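PDB 2P4H: vestitone reductase from Medicago sativa, which catalyses the stereospecific, NADPH-dependent reduction of (3R)-vestitone to a 4'-methoxyisoflavan-triol, the penultimate step in making the phytoalexin medicarpin. Local coordinates for residues A[139-144]-A[245-249]. Sequence-based numbering, arbitrary orientation.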
loop_
_atom_site.group_PDB
_atom_site.type_symbol
_atom_site.label_atom_id
_atom_site.label_comp_id
_atom_site.label_asym_id
_atom_site.label_seq_id
_atom_site.Cartn_x
_atom_site.Cartn_y
_atom_site.Cartn_z
ATOM N N LEU A 139 14.594 6.020 8.226
ATOM C CA LEU A 139 13.484 6.724 8.862
ATOM C C LEU A 139 12.633 5.780 9.699
ATOM O O LEU A 139 12.643 4.568 9.487
ATOM C CB LEU A 139 12.588 7.361 7.795
ATOM C CG LEU A 139 13.236 8.342 6.815
ATOM C CD1 LEU A 139 12.207 8.811 5.799
ATOM C CD2 LEU A 139 13.808 9.525 7.579
ATOM N N ASP A 140 11.917 6.338 10.672
ATOM C CA ASP A 140 11.013 5.531 11.478
ATOM C C ASP A 140 9.657 6.231 11.582
ATOM O O ASP A 140 9.405 7.218 10.887
ATOM C CB ASP A 140 11.593 5.200 12.871
ATOM C CG ASP A 140 11.797 6.417 13.747
ATOM O OD1 ASP A 140 11.180 7.466 13.491
ATOM O OD2 ASP A 140 12.576 6.303 14.720
ATOM N N GLU A 141 8.787 5.719 12.439
ATOM C CA GLU A 141 7.444 6.266 12.576
ATOM C C GLU A 141 7.329 7.687 13.132
ATOM O O GLU A 141 6.229 8.251 13.179
ATOM C CB GLU A 141 6.582 5.298 13.398
ATOM C CG GLU A 141 6.304 3.954 12.704
ATOM C CD GLU A 141 7.460 2.956 12.778
ATOM O OE1 GLU A 141 8.480 3.233 13.448
ATOM O OE2 GLU A 141 7.337 1.875 12.163
ATOM N N SER A 142 8.449 8.272 13.546
ATOM C CA SER A 142 8.426 9.638 14.067
ATOM C C SER A 142 8.685 10.647 12.951
ATOM O O SER A 142 8.512 11.852 13.138
ATOM C CB SER A 142 9.484 9.824 15.162
ATOM O OG SER A 142 10.795 9.809 14.621
ATOM N N ASP A 143 9.092 10.153 11.785
ATOM C CA ASP A 143 9.395 11.024 10.656
ATOM C C ASP A 143 8.190 11.332 9.781
ATOM O O ASP A 143 7.344 10.471 9.537
ATOM C CB ASP A 143 10.504 10.401 9.807
ATOM C CG ASP A 143 11.824 10.343 10.541
ATOM O OD1 ASP A 143 12.363 11.424 10.869
ATOM O OD2 ASP A 143 12.323 9.229 10.799
ATOM N N TRP A 144 8.128 12.573 9.309
ATOM C CA TRP A 144 7.044 13.047 8.455
ATOM C C TRP A 144 7.558 13.938 7.340
ATOM O O TRP A 144 8.519 14.685 7.531
ATOM C CB TRP A 144 6.037 13.885 9.248
ATOM C CG TRP A 144 5.095 13.127 10.107
ATOM C CD1 TRP A 144 5.194 12.918 11.451
ATOM C CD2 TRP A 144 3.876 12.508 9.690
ATOM N NE1 TRP A 144 4.105 12.211 11.900
ATOM C CE2 TRP A 144 3.280 11.946 10.839
ATOM C CE3 TRP A 144 3.225 12.377 8.456
ATOM C CZ2 TRP A 144 2.061 11.262 10.793
ATOM C CZ3 TRP A 144 2.011 11.697 8.409
ATOM C CH2 TRP A 144 1.444 11.149 9.574
ATOM N N GLY A 245 -1.642 3.222 15.991
ATOM C CA GLY A 245 -0.654 4.209 15.598
ATOM C C GLY A 245 -0.029 3.874 14.257
ATOM O O GLY A 245 -0.581 3.074 13.492
ATOM N N ARG A 246 1.125 4.474 13.974
ATOM C CA ARG A 246 1.821 4.257 12.706
ATOM C C ARG A 246 2.778 3.071 12.735
ATOM O O ARG A 246 3.463 2.836 13.727
ATOM C CB ARG A 246 2.655 5.482 12.328
ATOM C CG ARG A 246 1.992 6.829 12.484
ATOM C CD ARG A 246 2.971 7.902 12.045
ATOM N NE ARG A 246 3.038 8.034 10.592
ATOM C CZ ARG A 246 4.027 8.631 9.934
ATOM N NH1 ARG A 246 5.063 9.142 10.591
ATOM N NH2 ARG A 246 3.959 8.764 8.618
ATOM N N TYR A 247 2.839 2.347 11.622
ATOM C CA TYR A 247 3.753 1.218 11.491
ATOM C C TYR A 247 4.344 1.166 10.092
ATOM O O TYR A 247 3.607 1.066 9.105
ATOM C CB TYR A 247 3.040 -0.116 11.740
ATOM C CG TYR A 247 2.699 -0.402 13.181
ATOM C CD1 TYR A 247 3.589 -1.088 14.008
ATOM C CD2 TYR A 247 1.490 0.025 13.720
ATOM C CE1 TYR A 247 3.279 -1.340 15.339
ATOM C CE2 TYR A 247 1.168 -0.218 15.054
ATOM C CZ TYR A 247 2.070 -0.901 15.854
ATOM O OH TYR A 247 1.766 -1.127 17.178
ATOM N N ASN A 248 5.666 1.257 10.002
ATOM C CA ASN A 248 6.335 1.112 8.713
ATOM C C ASN A 248 6.159 -0.368 8.368
ATOM O O ASN A 248 6.206 -1.223 9.256
ATOM C CB ASN A 248 7.842 1.376 8.822
ATOM C CG ASN A 248 8.205 2.842 8.723
ATOM O OD1 ASN A 248 7.472 3.644 8.146
ATOM N ND2 ASN A 248 9.367 3.195 9.268
ATOM N N CYS A 249 5.954 -0.672 7.093
ATOM C CA CYS A 249 5.817 -2.062 6.646
ATOM C C CYS A 249 6.693 -2.109 5.397
ATOM O O CYS A 249 6.210 -2.209 4.264
ATOM C CB CYS A 249 4.358 -2.365 6.317
ATOM S SG CYS A 249 4.043 -4.101 5.975
HETATM O O HOH W 1 9.212 5.951 8.210
HETATM O O HOH W 2 7.576 -0.837 11.747
#
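R246 reaches from its strand to the turn at E141 and the ring of W144, an instructive case of one arginine serving backbone carbonyls and an aromatic face together. Its CB lies 4.0 Å from E141 CG, and CD passes 3.5 Å from E141 O. There the chain bends (chi3 79°), laying NE, CZ and NH2 over the six-membered ring of W144. The two planes are only 4° apart, and CZ stands 3.5 Å from the ring centroid, a cation-pi stack. NH1 donates twice: almost straight to D143 O, in the guanidinium plane at 2.8 Å, and with more bend to E141 O. NE forms a salt bridge with E168 of helix 158-177. Strand 245-248 is the outermost of the parallel Rossmann-type sheet, beside strand 182-187, and the R246 and N248 side chains leave it toward the loop, which contains a type I turn from D140 to D143 and an Asx turn at D140. E141 bends round to the strand's edge, OE2 accepting the N248 N-H not used by strand 182-187, at 2.8 Å from N248 N, nearly linearly and on its anti side. Water 2 donates to both this oxygen and N248 O, while N248 ND2 is held by N290 O.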